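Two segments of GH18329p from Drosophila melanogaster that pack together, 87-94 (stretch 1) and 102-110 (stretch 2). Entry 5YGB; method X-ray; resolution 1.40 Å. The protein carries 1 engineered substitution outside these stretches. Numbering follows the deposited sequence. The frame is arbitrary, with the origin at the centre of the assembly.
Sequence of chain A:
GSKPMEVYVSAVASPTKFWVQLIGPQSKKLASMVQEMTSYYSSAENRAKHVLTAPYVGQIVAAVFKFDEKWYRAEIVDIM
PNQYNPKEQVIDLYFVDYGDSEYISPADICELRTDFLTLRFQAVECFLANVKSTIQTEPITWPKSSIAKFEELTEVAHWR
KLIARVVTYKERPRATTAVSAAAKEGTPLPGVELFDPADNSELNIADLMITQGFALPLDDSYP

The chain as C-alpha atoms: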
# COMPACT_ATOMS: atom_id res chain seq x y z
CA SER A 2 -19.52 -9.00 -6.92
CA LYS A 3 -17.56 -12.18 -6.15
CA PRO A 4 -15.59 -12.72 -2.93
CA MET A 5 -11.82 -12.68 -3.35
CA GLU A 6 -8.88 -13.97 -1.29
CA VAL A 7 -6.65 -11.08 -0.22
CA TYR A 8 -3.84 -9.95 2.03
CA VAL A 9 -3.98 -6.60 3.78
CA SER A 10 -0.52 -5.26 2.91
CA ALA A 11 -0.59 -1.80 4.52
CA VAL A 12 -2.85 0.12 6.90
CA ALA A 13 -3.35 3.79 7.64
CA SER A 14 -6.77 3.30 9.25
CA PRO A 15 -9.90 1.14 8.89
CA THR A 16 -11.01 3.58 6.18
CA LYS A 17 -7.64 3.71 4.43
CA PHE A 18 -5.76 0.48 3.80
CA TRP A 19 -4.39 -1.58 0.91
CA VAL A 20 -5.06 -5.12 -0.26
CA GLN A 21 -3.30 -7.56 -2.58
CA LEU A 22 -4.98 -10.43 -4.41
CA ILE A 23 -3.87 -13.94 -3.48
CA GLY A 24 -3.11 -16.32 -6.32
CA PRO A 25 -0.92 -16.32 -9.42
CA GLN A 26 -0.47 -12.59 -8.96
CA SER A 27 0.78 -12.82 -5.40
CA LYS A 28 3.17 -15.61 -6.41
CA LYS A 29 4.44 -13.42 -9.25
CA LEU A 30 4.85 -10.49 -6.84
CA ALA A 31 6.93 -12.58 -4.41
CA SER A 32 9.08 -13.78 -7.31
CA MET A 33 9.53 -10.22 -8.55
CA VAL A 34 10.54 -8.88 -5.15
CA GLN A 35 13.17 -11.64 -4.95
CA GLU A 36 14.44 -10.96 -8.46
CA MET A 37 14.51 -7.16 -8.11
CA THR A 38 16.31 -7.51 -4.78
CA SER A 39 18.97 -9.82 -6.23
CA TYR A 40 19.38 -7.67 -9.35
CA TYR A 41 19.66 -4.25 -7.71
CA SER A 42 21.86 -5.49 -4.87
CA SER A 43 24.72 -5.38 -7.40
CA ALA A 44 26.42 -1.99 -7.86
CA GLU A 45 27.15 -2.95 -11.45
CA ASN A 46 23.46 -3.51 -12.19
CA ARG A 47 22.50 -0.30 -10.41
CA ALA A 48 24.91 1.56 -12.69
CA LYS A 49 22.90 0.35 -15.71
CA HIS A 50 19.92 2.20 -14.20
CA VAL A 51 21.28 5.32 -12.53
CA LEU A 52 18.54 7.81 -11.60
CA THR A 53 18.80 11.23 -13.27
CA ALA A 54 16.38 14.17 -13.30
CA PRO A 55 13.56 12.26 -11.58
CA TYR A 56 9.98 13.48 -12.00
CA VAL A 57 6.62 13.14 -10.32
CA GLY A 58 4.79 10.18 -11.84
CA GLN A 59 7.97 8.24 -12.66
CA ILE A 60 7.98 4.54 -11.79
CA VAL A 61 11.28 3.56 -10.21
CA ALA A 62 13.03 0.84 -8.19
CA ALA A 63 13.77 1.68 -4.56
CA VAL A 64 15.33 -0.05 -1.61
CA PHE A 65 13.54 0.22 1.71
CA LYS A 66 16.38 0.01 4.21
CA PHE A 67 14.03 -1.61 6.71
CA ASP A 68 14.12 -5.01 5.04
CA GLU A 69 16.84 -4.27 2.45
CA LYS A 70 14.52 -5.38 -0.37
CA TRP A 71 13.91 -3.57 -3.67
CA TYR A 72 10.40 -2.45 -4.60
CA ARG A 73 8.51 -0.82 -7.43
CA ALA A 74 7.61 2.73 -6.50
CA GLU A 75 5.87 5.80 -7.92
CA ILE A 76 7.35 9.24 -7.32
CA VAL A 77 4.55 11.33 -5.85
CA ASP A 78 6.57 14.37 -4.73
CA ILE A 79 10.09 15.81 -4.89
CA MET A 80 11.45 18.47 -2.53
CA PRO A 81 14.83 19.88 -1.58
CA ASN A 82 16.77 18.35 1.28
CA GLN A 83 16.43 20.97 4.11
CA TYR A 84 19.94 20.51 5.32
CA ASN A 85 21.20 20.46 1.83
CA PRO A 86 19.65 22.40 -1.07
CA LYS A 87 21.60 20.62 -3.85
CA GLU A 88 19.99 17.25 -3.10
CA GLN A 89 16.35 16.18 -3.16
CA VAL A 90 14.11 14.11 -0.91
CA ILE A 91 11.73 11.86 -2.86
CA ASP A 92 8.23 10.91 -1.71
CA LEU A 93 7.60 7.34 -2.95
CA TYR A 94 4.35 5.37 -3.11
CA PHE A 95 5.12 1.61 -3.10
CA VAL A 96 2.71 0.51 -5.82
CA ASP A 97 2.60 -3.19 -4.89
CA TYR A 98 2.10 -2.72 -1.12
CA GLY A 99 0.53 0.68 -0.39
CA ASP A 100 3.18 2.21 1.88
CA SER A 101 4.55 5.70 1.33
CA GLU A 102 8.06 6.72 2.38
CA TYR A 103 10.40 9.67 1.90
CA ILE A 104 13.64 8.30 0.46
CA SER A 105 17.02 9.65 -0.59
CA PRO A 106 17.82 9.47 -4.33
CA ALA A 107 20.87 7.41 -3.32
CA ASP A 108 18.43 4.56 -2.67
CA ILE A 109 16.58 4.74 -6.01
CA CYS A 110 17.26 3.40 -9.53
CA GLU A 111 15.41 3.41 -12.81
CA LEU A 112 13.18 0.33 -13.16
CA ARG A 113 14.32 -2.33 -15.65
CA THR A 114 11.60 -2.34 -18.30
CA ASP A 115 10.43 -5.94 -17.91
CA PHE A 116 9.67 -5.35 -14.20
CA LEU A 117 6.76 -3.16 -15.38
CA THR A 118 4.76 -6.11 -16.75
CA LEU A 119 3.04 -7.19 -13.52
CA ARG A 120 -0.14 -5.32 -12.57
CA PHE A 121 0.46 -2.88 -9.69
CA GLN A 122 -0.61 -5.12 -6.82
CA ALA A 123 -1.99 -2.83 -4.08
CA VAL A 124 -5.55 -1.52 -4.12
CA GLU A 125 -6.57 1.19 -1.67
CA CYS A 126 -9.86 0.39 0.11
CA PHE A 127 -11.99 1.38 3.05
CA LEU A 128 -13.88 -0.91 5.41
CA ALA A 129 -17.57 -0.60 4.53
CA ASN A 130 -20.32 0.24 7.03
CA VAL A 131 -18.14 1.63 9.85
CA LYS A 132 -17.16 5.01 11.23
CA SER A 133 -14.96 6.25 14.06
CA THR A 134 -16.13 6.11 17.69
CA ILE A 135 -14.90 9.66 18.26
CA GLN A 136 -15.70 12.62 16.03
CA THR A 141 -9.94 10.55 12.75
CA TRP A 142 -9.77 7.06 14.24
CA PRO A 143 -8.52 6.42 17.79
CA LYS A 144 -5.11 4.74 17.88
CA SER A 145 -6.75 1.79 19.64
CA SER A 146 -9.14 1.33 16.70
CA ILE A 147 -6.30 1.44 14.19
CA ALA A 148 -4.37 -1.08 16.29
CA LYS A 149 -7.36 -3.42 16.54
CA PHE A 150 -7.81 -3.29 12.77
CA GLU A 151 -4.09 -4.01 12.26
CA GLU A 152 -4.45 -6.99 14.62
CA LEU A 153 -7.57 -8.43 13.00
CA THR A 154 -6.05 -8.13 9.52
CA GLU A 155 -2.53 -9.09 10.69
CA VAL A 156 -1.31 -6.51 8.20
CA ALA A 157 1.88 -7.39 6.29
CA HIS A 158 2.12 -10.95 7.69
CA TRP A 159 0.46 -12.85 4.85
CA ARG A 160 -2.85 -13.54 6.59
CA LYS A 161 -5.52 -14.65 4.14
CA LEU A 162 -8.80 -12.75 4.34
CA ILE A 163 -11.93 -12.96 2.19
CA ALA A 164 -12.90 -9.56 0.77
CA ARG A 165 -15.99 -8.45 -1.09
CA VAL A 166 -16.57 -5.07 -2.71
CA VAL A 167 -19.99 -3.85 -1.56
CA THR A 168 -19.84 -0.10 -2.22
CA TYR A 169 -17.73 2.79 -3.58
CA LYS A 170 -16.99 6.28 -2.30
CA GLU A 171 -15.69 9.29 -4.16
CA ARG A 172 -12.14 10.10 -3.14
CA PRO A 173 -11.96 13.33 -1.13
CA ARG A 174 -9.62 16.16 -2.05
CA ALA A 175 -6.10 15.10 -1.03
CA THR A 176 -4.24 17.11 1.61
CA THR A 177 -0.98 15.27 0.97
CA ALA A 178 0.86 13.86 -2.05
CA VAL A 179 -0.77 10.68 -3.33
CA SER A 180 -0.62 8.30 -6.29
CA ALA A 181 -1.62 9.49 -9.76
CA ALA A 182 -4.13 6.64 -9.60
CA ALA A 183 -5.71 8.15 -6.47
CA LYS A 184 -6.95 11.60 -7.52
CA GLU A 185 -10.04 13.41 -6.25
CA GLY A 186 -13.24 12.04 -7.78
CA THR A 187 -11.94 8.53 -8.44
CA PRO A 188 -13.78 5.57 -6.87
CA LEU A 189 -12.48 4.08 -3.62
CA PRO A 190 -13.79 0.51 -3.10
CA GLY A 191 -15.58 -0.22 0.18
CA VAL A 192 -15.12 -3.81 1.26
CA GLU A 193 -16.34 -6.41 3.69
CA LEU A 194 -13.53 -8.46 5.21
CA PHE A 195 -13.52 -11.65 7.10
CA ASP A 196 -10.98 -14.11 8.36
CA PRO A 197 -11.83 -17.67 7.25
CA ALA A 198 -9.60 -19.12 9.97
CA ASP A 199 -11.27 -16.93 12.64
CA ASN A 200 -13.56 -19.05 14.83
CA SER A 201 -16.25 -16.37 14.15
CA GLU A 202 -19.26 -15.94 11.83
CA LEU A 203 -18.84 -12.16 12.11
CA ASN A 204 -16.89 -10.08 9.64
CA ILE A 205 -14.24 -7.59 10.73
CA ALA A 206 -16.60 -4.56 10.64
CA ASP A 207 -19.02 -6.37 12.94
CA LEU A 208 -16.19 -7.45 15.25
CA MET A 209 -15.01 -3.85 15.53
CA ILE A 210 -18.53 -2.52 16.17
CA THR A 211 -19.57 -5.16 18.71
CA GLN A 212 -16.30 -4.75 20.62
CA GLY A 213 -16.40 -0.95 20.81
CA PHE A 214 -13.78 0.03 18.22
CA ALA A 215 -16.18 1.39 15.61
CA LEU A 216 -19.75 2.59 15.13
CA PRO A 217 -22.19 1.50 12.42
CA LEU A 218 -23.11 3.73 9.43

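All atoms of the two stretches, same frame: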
# COMPACT_ATOMS: atom_id res chain seq x y z
N LYS A 87 21.20 21.16 -2.56
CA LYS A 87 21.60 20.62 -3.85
C LYS A 87 21.13 19.17 -4.05
O LYS A 87 21.33 18.58 -5.11
CB LYS A 87 23.12 20.69 -4.04
CG LYS A 87 23.88 20.51 -2.76
CD LYS A 87 25.22 21.23 -2.79
CE LYS A 87 25.82 21.34 -1.41
NZ LYS A 87 24.82 21.70 -0.34
N GLU A 88 20.54 18.60 -3.01
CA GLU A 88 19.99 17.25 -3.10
C GLU A 88 18.49 17.29 -2.87
O GLU A 88 17.97 18.24 -2.29
CB GLU A 88 20.67 16.32 -2.09
CG GLU A 88 20.31 14.84 -2.26
CD GLU A 88 21.08 13.91 -1.35
OE1 GLU A 88 20.81 13.91 -0.13
OE2 GLU A 88 21.94 13.17 -1.86
N GLN A 89 17.79 16.27 -3.34
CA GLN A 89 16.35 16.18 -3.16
C GLN A 89 15.97 15.07 -2.20
O GLN A 89 16.77 14.18 -1.90
CB GLN A 89 15.67 15.98 -4.52
CG GLN A 89 15.72 17.23 -5.40
CD GLN A 89 15.44 16.97 -6.87
OE1 GLN A 89 15.58 15.85 -7.35
NE2 GLN A 89 15.01 18.01 -7.58
N VAL A 90 14.75 15.18 -1.68
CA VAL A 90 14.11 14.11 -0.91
C VAL A 90 12.92 13.69 -1.76
O VAL A 90 12.18 14.53 -2.26
CB VAL A 90 13.67 14.59 0.49
CG1 VAL A 90 12.93 13.47 1.24
CG2 VAL A 90 14.88 15.05 1.29
N ILE A 91 12.74 12.38 -1.94
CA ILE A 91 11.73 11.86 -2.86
C ILE A 91 10.64 11.13 -2.09
O ILE A 91 10.92 10.23 -1.31
CB ILE A 91 12.35 10.88 -3.89
CG1 ILE A 91 13.61 11.48 -4.51
CG2 ILE A 91 11.34 10.45 -4.94
CD1 ILE A 91 13.35 12.62 -5.43
N ASP A 92 9.40 11.56 -2.29
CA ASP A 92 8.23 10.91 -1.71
C ASP A 92 7.80 9.77 -2.64
O ASP A 92 7.38 10.03 -3.78
CB ASP A 92 7.11 11.95 -1.52
CG ASP A 92 5.93 11.44 -0.72
OD1 ASP A 92 5.97 10.30 -0.23
OD2 ASP A 92 4.97 12.23 -0.56
N LEU A 93 7.91 8.53 -2.16
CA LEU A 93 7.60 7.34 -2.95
C LEU A 93 6.35 6.63 -2.46
O LEU A 93 6.18 6.44 -1.26
CB LEU A 93 8.76 6.35 -2.90
CG LEU A 93 10.06 6.77 -3.57
CD1 LEU A 93 11.08 5.66 -3.41
CD2 LEU A 93 9.86 7.11 -5.04
N TYR A 94 5.49 6.24 -3.40
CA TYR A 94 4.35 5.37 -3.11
C TYR A 94 4.71 3.97 -3.62
O TYR A 94 5.02 3.79 -4.80
CB TYR A 94 3.08 5.92 -3.78
CG TYR A 94 1.94 4.93 -3.80
CD1 TYR A 94 1.29 4.58 -2.62
CD2 TYR A 94 1.50 4.35 -4.99
CE1 TYR A 94 0.25 3.66 -2.63
CE2 TYR A 94 0.46 3.44 -5.00
CZ TYR A 94 -0.14 3.10 -3.81
OH TYR A 94 -1.17 2.16 -3.82
N GLU A 102 6.85 6.38 1.63
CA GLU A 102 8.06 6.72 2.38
C GLU A 102 8.83 7.82 1.68
O GLU A 102 8.87 7.86 0.45
CB GLU A 102 8.98 5.51 2.53
CG GLU A 102 8.33 4.25 3.10
CD GLU A 102 8.17 4.29 4.61
OE1 GLU A 102 8.66 5.26 5.24
OE2 GLU A 102 7.55 3.36 5.16
N TYR A 103 9.44 8.71 2.45
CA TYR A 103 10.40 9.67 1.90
C TYR A 103 11.78 9.05 1.88
O TYR A 103 12.26 8.57 2.91
CB TYR A 103 10.42 10.94 2.74
CG TYR A 103 9.12 11.67 2.81
CD1 TYR A 103 8.76 12.57 1.83
CD2 TYR A 103 8.24 11.47 3.87
CE1 TYR A 103 7.56 13.26 1.89
CE2 TYR A 103 7.04 12.14 3.94
CZ TYR A 103 6.71 13.04 2.95
OH TYR A 103 5.51 13.71 3.02
N ILE A 104 12.42 9.06 0.72
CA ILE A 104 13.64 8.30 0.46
C ILE A 104 14.67 9.19 -0.22
O ILE A 104 14.32 10.03 -1.04
CB ILE A 104 13.33 7.06 -0.43
CG1 ILE A 104 12.29 6.16 0.25
CG2 ILE A 104 14.58 6.26 -0.72
CD1 ILE A 104 12.75 5.60 1.58
N SER A 105 15.93 9.00 0.13
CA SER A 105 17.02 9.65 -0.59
C SER A 105 17.19 9.08 -1.99
O SER A 105 17.03 7.88 -2.20
CB SER A 105 18.33 9.48 0.18
OG SER A 105 19.43 9.74 -0.66
N PRO A 106 17.54 9.93 -2.96
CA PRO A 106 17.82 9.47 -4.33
C PRO A 106 18.92 8.42 -4.37
O PRO A 106 18.96 7.61 -5.31
CB PRO A 106 18.27 10.75 -5.05
CG PRO A 106 17.69 11.85 -4.25
CD PRO A 106 17.67 11.39 -2.84
N ALA A 107 19.81 8.41 -3.38
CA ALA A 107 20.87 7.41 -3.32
C ALA A 107 20.31 6.00 -3.28
O ALA A 107 20.99 5.04 -3.64
CB ALA A 107 21.76 7.65 -2.12
N ASP A 108 19.05 5.86 -2.85
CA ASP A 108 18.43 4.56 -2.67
C ASP A 108 17.44 4.19 -3.79
O ASP A 108 16.62 3.28 -3.62
CB ASP A 108 17.69 4.52 -1.32
CG ASP A 108 18.64 4.48 -0.14
OD1 ASP A 108 19.82 4.15 -0.34
OD2 ASP A 108 18.19 4.77 0.99
N ILE A 109 17.53 4.89 -4.91
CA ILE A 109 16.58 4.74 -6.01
C ILE A 109 17.33 4.47 -7.31
O ILE A 109 18.42 5.01 -7.52
CB ILE A 109 15.72 6.00 -6.15
CG1 ILE A 109 14.98 6.27 -4.84
CG2 ILE A 109 14.75 5.88 -7.31
CD1 ILE A 109 14.28 7.63 -4.77
N CYS A 110 16.77 3.62 -8.17
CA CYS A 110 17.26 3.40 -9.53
C CYS A 110 16.11 3.46 -10.51
O CYS A 110 14.95 3.29 -10.13
CB CYS A 110 17.95 2.04 -9.68
SG CYS A 110 19.47 1.83 -8.78
O HOH W 1 4.92 15.01 -0.09

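Two antiparallel strands meet here: the backbone hydrogen bonds pair Glu-102 with Leu-93 and Ile-104 with Ile-91, and side-chain contacts accompany them. At Glu-102 the pairing with Leu-93 is closed by two hydrogen bonds, Glu-102 N to Leu-93 O at 3.0 Å and Leu-93 N to Glu-102 O at 2.9 Å, the ring in which both residues turn their backbone polar groups toward each other.

Tyr-103 sits at the alternate, non-hydrogen-bonded position opposite Asp-92, where the CA atoms of Tyr-103 and Asp-92 draw in to 4.4 Å. Its CA also makes a CA-H...O contact with Ile-91 O at 3.3 Å. With chi1 in m, the ring lies back across the neighbouring strand: Asp-92 OD1 lies over one ring face, and Asp-92 CG comes 3.6 Å from Tyr-103 CE1. Water 1 donates to Asp-92 OD2, its O 2.8 Å away, and accepts a weak hydrogen bond from Tyr-103 OH at 3.4 Å, so it bridges the two side chains. Val-90 CG1 packs on Tyr-103 CB at 3.9 Å.

Ile-104 repeats the paired ring with Ile-91: Ile-104 N to Ile-91 O is 2.8 Å, and Ile-91 N to Ile-104 O is 3.0 Å. The rule is alternation: hydrogen-bonded pairs flank the closer pair at Tyr-103, with Ile-91, Leu-93, Glu-102 and Ile-104 on one face, Asp-92 and Tyr-103 on the other. Ile-104 CG1 meets Leu-93 CD1 at 3.9 Å.

After Ile-104 the chain leaves the ladder. Ser-105 OG accepts from Ala-107 N at 3.1 Å and Ser-105 O from Asp-108 N at 2.9 Å, tying down the turn. Pro-106, which has no amide hydrogen to offer, places CD 3.1 Å from Gln-89 O and CG 4.1 Å from Ile-91 CG1.

The turn brings Ile-109 back toward the first strand, where its CD1 touches both Ile-91 CB at 3.9 Å and Leu-93 CD1 at 4.0 Å, adding to the apolar cluster.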